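Local coordinates for flavohemoprotein (Vibrio cholerae O1 biovar El Tor, PDB 4EH1) that probably detoxifies nitric oxide by oxidising it to nitrate, its reductase part, the piece in this structure, binding FAD and drawing electrons from NAD(P)H, at residues A[127-141]-A[158-171]. Residues are numbered along the deposited sequence; the frame is centred on the assembly and turned at random. Where two conformers were deposited one is given.
Sequences TPMQAILHTLAKQNK and FAQETAQLIAQQGW. With FAD (flavin-adenine dinucleotide), chain C.
Q130 lies over F158, its CG 3.8 Å from the ring centroid in a CH-pi contact. Its amide stacks nearly parallel to the ring, 18° between planes. A bend at chi2 turns that amide along the face, and NE2 donates to E161 OE1 at 3.0 Å and, in the conformer given, to T162 OG1. Glutamine suits the place: methylenes for the ring, N-H groups for the acceptors. E161 reaches across extended, CG anti to its backbone N, and its OE1 also accepts from H134 NE2 at 2.9 Å. That bond is fairly straight (167°) and lies in the imidazole plane but comes from above the carboxylate. With R69 adding a salt bridge, the negative charge of E161 is probably well stabilised.

Branched leucines serve two neighbours each: L165 lays CD1 over a face of H134 and CD2 on A137, while L133 CD2 meets W171 CZ3 at 3.6 Å. Small A137 admits the indole, whose edge, at CH2, lies against L133 O and A137 N. Tryptophan is broad and apolar here, yet its NE1 donates to K141 O at 2.8 Å.

Against this buried indole, the Q169 and N140 side is looser: a water lies 2.6 Å from Q169 OE1 and also near K141 O, and exposed N140 is the C-prime residue of a Schellman motif.

The helices, 26° from parallel, lie against the parallel sheet of the NAD-binding domain: L133 and T162 rest on Y146, L136 and W171 on V144. At their N-terminal ends, T127 CG2, as modelled, faces flavin O4, and strand 68-73 touches Q130 and F158.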
loop_
_atom_site.group_PDB
_atom_site.type_symbol
_atom_site.label_atom_id
_atom_site.label_comp_id
_atom_site.label_asym_id
_atom_site.label_seq_id
_atom_site.Cartn_x
_atom_site.Cartn_y
_atom_site.Cartn_z
ATOM N N THR A 127 10.656 7.639 9.731
ATOM C CA THR A 127 10.017 8.465 8.703
ATOM C C THR A 127 10.825 9.746 8.355
ATOM O O THR A 127 11.217 9.928 7.199
ATOM C CB THR A 127 8.526 8.772 9.044
ATOM O OG1 THR A 127 7.811 7.549 9.268
ATOM C CG2 THR A 127 7.857 9.539 7.929
ATOM N N PRO A 128 11.112 10.616 9.343
ATOM C CA PRO A 128 11.915 11.787 8.938
ATOM C C PRO A 128 13.333 11.423 8.482
ATOM O O PRO A 128 13.885 12.132 7.635
ATOM C CB PRO A 128 11.960 12.637 10.207
ATOM C CG PRO A 128 11.704 11.630 11.332
ATOM C CD PRO A 128 10.724 10.686 10.764
ATOM N N MET A 129 13.893 10.335 9.022
ATOM C CA MET A 129 15.201 9.888 8.630
ATOM C C MET A 129 15.201 9.498 7.174
ATOM O O MET A 129 16.215 9.650 6.501
ATOM C CB MET A 129 15.671 8.693 9.444
ATOM C CG MET A 129 15.912 8.993 10.899
ATOM S SD MET A 129 16.891 10.510 11.179
ATOM C CE MET A 129 16.771 10.462 12.968
ATOM N N GLN A 130 14.069 9.002 6.689
ATOM C CA GLN A 130 13.951 8.687 5.272
ATOM C C GLN A 130 14.041 9.927 4.345
ATOM O O GLN A 130 14.624 9.854 3.256
ATOM C CB GLN A 130 12.663 7.906 5.006
ATOM C CG GLN A 130 12.799 6.921 3.813
ATOM C CD GLN A 130 13.791 5.778 4.082
ATOM O OE1 GLN A 130 14.247 5.565 5.215
ATOM N NE2 GLN A 130 14.132 5.052 3.035
ATOM N N ALA A 131 13.446 11.044 4.766
ATOM C CA ALA A 131 13.547 12.299 4.015
ATOM C C ALA A 131 15.003 12.705 3.976
ATOM O O ALA A 131 15.501 13.141 2.955
ATOM C CB ALA A 131 12.666 13.422 4.651
ATOM N N ILE A 132 15.696 12.524 5.094
ATOM C CA ILE A 132 17.099 12.901 5.176
ATOM C C ILE A 132 17.973 12.010 4.288
ATOM O O ILE A 132 18.770 12.526 3.516
ATOM C CB ILE A 132 17.601 12.904 6.620
ATOM C CG1 ILE A 132 16.816 13.952 7.448
ATOM C CG2 ILE A 132 19.116 13.191 6.661
ATOM C CD1 ILE A 132 17.213 14.025 8.933
ATOM N N LEU A 133 17.806 10.687 4.376
ATOM C CA LEU A 133 18.500 9.804 3.454
ATOM C C LEU A 133 18.320 10.214 2.004
ATOM O O LEU A 133 19.286 10.283 1.257
ATOM C CB LEU A 133 17.979 8.380 3.560
ATOM C CG LEU A 133 18.401 7.561 4.767
ATOM C CD1 LEU A 133 17.672 6.202 4.729
ATOM C CD2 LEU A 133 19.928 7.403 4.814
ATOM N N HIS A 134 17.078 10.427 1.588
ATOM C CA HIS A 134 16.848 10.777 0.188
ATOM C C HIS A 134 17.521 12.087 -0.220
ATOM O O HIS A 134 18.047 12.201 -1.343
ATOM C CB HIS A 134 15.366 10.798 -0.166
ATOM C CG HIS A 134 14.785 9.440 -0.389
ATOM N ND1 HIS A 134 15.156 8.638 -1.451
ATOM C CD2 HIS A 134 13.852 8.740 0.306
ATOM C CE1 HIS A 134 14.472 7.507 -1.407
ATOM N NE2 HIS A 134 13.687 7.539 -0.340
ATOM N N THR A 135 17.527 13.057 0.695
ATOM C CA THR A 135 18.165 14.360 0.434
ATOM C C THR A 135 19.679 14.198 0.305
ATOM O O THR A 135 20.290 14.761 -0.591
ATOM C CB THR A 135 17.876 15.392 1.561
ATOM O OG1 THR A 135 16.469 15.508 1.718
ATOM C CG2 THR A 135 18.446 16.777 1.191
ATOM N N LEU A 136 20.278 13.418 1.203
ATOM C CA LEU A 136 21.723 13.222 1.182
ATOM C C LEU A 136 22.132 12.426 -0.046
ATOM O O LEU A 136 23.225 12.605 -0.540
ATOM C CB LEU A 136 22.194 12.523 2.464
ATOM C CG LEU A 136 21.942 13.326 3.753
ATOM C CD1 LEU A 136 22.470 12.565 4.992
ATOM C CD2 LEU A 136 22.563 14.706 3.723
ATOM N N ALA A 137 21.250 11.545 -0.531
ATOM C CA ALA A 137 21.544 10.767 -1.739
ATOM C C ALA A 137 21.630 11.710 -2.940
ATOM O O ALA A 137 22.593 11.685 -3.714
ATOM C CB ALA A 137 20.474 9.729 -1.983
ATOM N N LYS A 138 20.606 12.542 -3.060
ATOM C CA LYS A 138 20.520 13.578 -4.069
ATOM C C LYS A 138 21.775 14.468 -4.081
ATOM O O LYS A 138 22.272 14.834 -5.141
ATOM C CB LYS A 138 19.250 14.398 -3.814
ATOM C CG LYS A 138 19.034 15.560 -4.753
ATOM C CD LYS A 138 17.702 16.256 -4.474
ATOM C CE LYS A 138 16.507 15.298 -4.572
ATOM N NZ LYS A 138 15.190 16.039 -4.575
ATOM N N GLN A 139 22.290 14.784 -2.896
ATOM C CA GLN A 139 23.447 15.664 -2.737
ATOM C C GLN A 139 24.780 14.939 -2.759
ATOM O O GLN A 139 25.826 15.549 -2.532
ATOM C CB GLN A 139 23.300 16.505 -1.458
ATOM C CG GLN A 139 22.161 17.494 -1.597
ATOM C CD GLN A 139 21.753 18.144 -0.295
ATOM O OE1 GLN A 139 22.352 17.903 0.755
ATOM N NE2 GLN A 139 20.724 18.975 -0.356
ATOM N N ASN A 140 24.741 13.644 -3.037
ATOM C CA ASN A 140 25.957 12.832 -3.053
ATOM C C ASN A 140 26.818 12.921 -1.814
ATOM O O ASN A 140 28.041 12.932 -1.897
ATOM C CB ASN A 140 26.789 13.216 -4.274
ATOM C CG ASN A 140 26.098 12.857 -5.540
ATOM O OD1 ASN A 140 25.641 11.723 -5.691
ATOM N ND2 ASN A 140 25.984 13.820 -6.463
ATOM N N LYS A 141 26.172 12.977 -0.657
ATOM C CA LYS A 141 26.881 13.117 0.592
ATOM C C LYS A 141 27.610 11.818 0.876
ATOM O O LYS A 141 27.059 10.743 0.698
ATOM C CB LYS A 141 25.866 13.398 1.703
ATOM C CG LYS A 141 26.405 13.336 3.113
ATOM C CD LYS A 141 27.177 14.591 3.464
ATOM C CE LYS A 141 27.462 14.624 4.962
ATOM N NZ LYS A 141 28.478 15.677 5.286
ATOM N N PHE A 158 10.604 0.579 5.456
ATOM C CA PHE A 158 11.494 1.009 4.384
ATOM C C PHE A 158 12.646 0.059 4.113
ATOM O O PHE A 158 13.666 0.505 3.573
ATOM C CB PHE A 158 12.105 2.385 4.688
ATOM C CG PHE A 158 11.095 3.463 4.880
ATOM C CD1 PHE A 158 10.123 3.689 3.929
ATOM C CD2 PHE A 158 11.108 4.251 6.030
ATOM C CE1 PHE A 158 9.186 4.717 4.111
ATOM C CE2 PHE A 158 10.161 5.267 6.222
ATOM C CZ PHE A 158 9.208 5.489 5.262
ATOM N N ALA A 159 12.513 -1.223 4.483
ATOM C CA ALA A 159 13.663 -2.132 4.418
ATOM C C ALA A 159 14.311 -2.068 3.025
ATOM O O ALA A 159 15.513 -1.863 2.897
ATOM C CB ALA A 159 13.258 -3.569 4.728
ATOM N N GLN A 160 13.493 -2.220 1.991
ATOM C CA GLN A 160 14.000 -2.323 0.624
ATOM C C GLN A 160 14.526 -0.985 0.094
ATOM O O GLN A 160 15.586 -0.911 -0.512
ATOM C CB GLN A 160 12.913 -2.862 -0.316
ATOM C CG GLN A 160 13.330 -2.886 -1.786
ATOM C CD GLN A 160 14.518 -3.823 -2.030
ATOM O OE1 GLN A 160 14.856 -4.662 -1.190
ATOM N NE2 GLN A 160 15.145 -3.687 -3.188
ATOM N N GLU A 161 13.776 0.072 0.354
ATOM C CA GLU A 161 14.114 1.364 -0.183
ATOM C C GLU A 161 15.433 1.829 0.427
ATOM O O GLU A 161 16.293 2.342 -0.274
ATOM C CB GLU A 161 12.962 2.336 0.070
ATOM C CG GLU A 161 13.161 3.777 -0.424
ATOM C CD GLU A 161 11.955 4.680 -0.058
ATOM O OE1 GLU A 161 12.033 5.485 0.892
ATOM O OE2 GLU A 161 10.919 4.575 -0.727
ATOM N N THR A 162 15.596 1.605 1.723
ATOM C CA THR A 162 16.813 1.992 2.413
ATOM C C THR A 162 18.015 1.165 1.936
ATOM O O THR A 162 19.094 1.707 1.721
ATOM C CB THR A 162 16.602 1.899 3.940
ATOM O OG1 THR A 162 15.639 2.881 4.316
ATOM C CG2 THR A 162 17.887 2.156 4.734
ATOM N N ALA A 163 17.816 -0.134 1.752
ATOM C CA ALA A 163 18.882 -1.018 1.299
ATOM C C ALA A 163 19.392 -0.519 -0.048
ATOM O O ALA A 163 20.595 -0.464 -0.284
ATOM C CB ALA A 163 18.384 -2.469 1.163
ATOM N N GLN A 164 18.466 -0.136 -0.918
ATOM C CA GLN A 164 18.854 0.341 -2.240
ATOM C C GLN A 164 19.686 1.614 -2.155
ATOM O O GLN A 164 20.727 1.698 -2.799
ATOM C CB GLN A 164 17.642 0.527 -3.153
ATOM C CG GLN A 164 16.927 -0.777 -3.482
ATOM C CD GLN A 164 15.997 -0.641 -4.692
ATOM O OE1 GLN A 164 14.915 -1.253 -4.750
ATOM N NE2 GLN A 164 16.422 0.167 -5.667
ATOM N N LEU A 165 19.235 2.584 -1.357
ATOM C CA LEU A 165 19.976 3.836 -1.186
ATOM C C LEU A 165 21.354 3.546 -0.704
ATOM O O LEU A 165 22.329 4.034 -1.253
ATOM C CB LEU A 165 19.318 4.762 -0.169
ATOM C CG LEU A 165 18.113 5.535 -0.693
ATOM C CD1 LEU A 165 17.447 6.363 0.407
ATOM C CD2 LEU A 165 18.517 6.420 -1.911
ATOM N N ILE A 166 21.427 2.728 0.334
ATOM C CA ILE A 166 22.710 2.379 0.906
ATOM C C ILE A 166 23.601 1.727 -0.112
ATOM O O ILE A 166 24.760 2.095 -0.232
ATOM C CB ILE A 166 22.550 1.507 2.183
ATOM C CG1 ILE A 166 22.264 2.447 3.345
ATOM C CG2 ILE A 166 23.843 0.770 2.493
ATOM C CD1 ILE A 166 21.216 2.011 4.190
ATOM N N ALA A 167 23.047 0.777 -0.865
ATOM C CA ALA A 167 23.796 0.089 -1.897
ATOM C C ALA A 167 24.195 1.037 -3.016
ATOM O O ALA A 167 25.172 0.795 -3.686
ATOM C CB ALA A 167 22.995 -1.091 -2.478
ATOM N N GLN A 168 23.439 2.109 -3.215
ATOM C CA GLN A 168 23.748 3.067 -4.268
ATOM C C GLN A 168 24.767 4.115 -3.857
ATOM O O GLN A 168 25.578 4.509 -4.689
ATOM C CB GLN A 168 22.494 3.771 -4.766
ATOM C CG GLN A 168 21.693 2.926 -5.719
ATOM C CD GLN A 168 20.330 3.519 -6.002
ATOM O OE1 GLN A 168 20.132 4.733 -5.889
ATOM N NE2 GLN A 168 19.376 2.664 -6.359
ATOM N N GLN A 169 24.736 4.537 -2.587
ATOM C CA GLN A 169 25.541 5.680 -2.103
ATOM C C GLN A 169 26.846 5.299 -1.400
ATOM O O GLN A 169 27.596 6.183 -0.986
ATOM C CB GLN A 169 24.720 6.553 -1.124
ATOM C CG GLN A 169 23.451 7.182 -1.736
ATOM C CD GLN A 169 23.765 8.026 -2.969
ATOM O OE1 GLN A 169 24.755 8.779 -2.989
ATOM N NE2 GLN A 169 22.956 7.878 -4.013
ATOM N N GLY A 170 27.096 4.004 -1.209
ATOM C CA GLY A 170 28.262 3.576 -0.449
ATOM C C GLY A 170 28.233 3.957 1.035
ATOM O O GLY A 170 29.256 4.293 1.633
ATOM N N TRP A 171 27.054 3.884 1.627
ATOM C CA TRP A 171 26.866 4.193 3.041
ATOM C C TRP A 171 26.877 2.943 3.925
ATOM O O TRP A 171 27.054 1.833 3.421
ATOM C CB TRP A 171 25.531 4.902 3.231
ATOM C CG TRP A 171 25.506 6.265 2.597
ATOM C CD1 TRP A 171 26.595 7.042 2.230
ATOM C CD2 TRP A 171 24.340 7.027 2.281
ATOM N NE1 TRP A 171 26.157 8.233 1.680
ATOM C CE2 TRP A 171 24.783 8.257 1.712
ATOM C CE3 TRP A 171 22.961 6.790 2.401
ATOM C CZ2 TRP A 171 23.890 9.235 1.267
ATOM C CZ3 TRP A 171 22.062 7.778 1.968
ATOM C CH2 TRP A 171 22.533 8.981 1.406
HETATM P PA FAD C . -4.888 9.192 19.100
HETATM O O1A FAD C . -4.480 10.555 19.266
HETATM O O2A FAD C . -6.252 8.827 18.925
HETATM O O5B FAD C . -4.411 8.425 20.354
HETATM C C5B FAD C . -3.230 8.793 21.019
HETATM C C4B FAD C . -2.828 7.830 22.122
HETATM O O4B FAD C . -3.669 7.959 23.253
HETATM C C3B FAD C . -2.963 6.421 21.631
HETATM O O3B FAD C . -1.945 5.653 22.219
HETATM C C2B FAD C . -4.280 5.980 22.174
HETATM O O2B FAD C . -4.200 4.606 22.390
HETATM C C1B FAD C . -4.424 6.786 23.432
HETATM N N9A FAD C . -5.827 7.135 23.619
HETATM C C8A FAD C . -6.644 7.632 22.716
HETATM N N7A FAD C . -7.867 7.813 23.216
HETATM C C5A FAD C . -7.834 7.413 24.467
HETATM C C6A FAD C . -8.800 7.332 25.551
HETATM N N6A FAD C . -10.069 7.731 25.388
HETATM N N1A FAD C . -8.359 6.838 26.694
HETATM C C2A FAD C . -7.115 6.452 26.857
HETATM N N3A FAD C . -6.190 6.494 25.922
HETATM C C4A FAD C . -6.488 6.954 24.723
HETATM N N1 FAD C . 3.188 9.613 13.375
HETATM C C2 FAD C . 3.441 8.892 12.285
HETATM O O2 FAD C . 2.810 7.881 12.109
HETATM N N3 FAD C . 4.334 9.230 11.372
HETATM C C4 FAD C . 5.046 10.312 11.463
HETATM O O4 FAD C . 5.838 10.563 10.594
HETATM C C4X FAD C . 4.843 11.159 12.644
HETATM N N5 FAD C . 5.529 12.262 12.829
HETATM C C5X FAD C . 5.339 13.005 13.903
HETATM C C6 FAD C . 6.079 14.135 14.044
HETATM C C7 FAD C . 5.915 14.924 15.141
HETATM C C7M FAD C . 6.723 16.154 15.303
HETATM C C8 FAD C . 4.934 14.569 16.155
HETATM C C8M FAD C . 4.776 15.461 17.326
HETATM C C9 FAD C . 4.182 13.436 16.018
HETATM C C9A FAD C . 4.358 12.634 14.922
HETATM N N10 FAD C . 3.612 11.478 14.760
HETATM C C10 FAD C . 3.848 10.725 13.621
HETATM C "C1'" FAD C . 2.598 11.104 15.738
HETATM C "C2'" FAD C . 1.210 11.432 15.188
HETATM O "O2'" FAD C . 1.001 12.811 14.978
HETATM C "C3'" FAD C . 0.033 11.021 16.047
HETATM O "O3'" FAD C . 0.175 11.475 17.365
HETATM C "C4'" FAD C . -0.313 9.545 15.993
HETATM O "O4'" FAD C . -0.524 9.185 14.648
HETATM C "C5'" FAD C . -1.519 9.156 16.841
HETATM O "O5'" FAD C . -2.714 9.773 16.465
HETATM P P FAD C . -4.080 9.066 16.463
HETATM O O1P FAD C . -5.052 10.083 16.228
HETATM O O2P FAD C . -4.008 7.974 15.571
HETATM O O3P FAD C . -4.153 8.526 17.909
HETATM O O HOH W 1 27.031 9.326 -1.846
#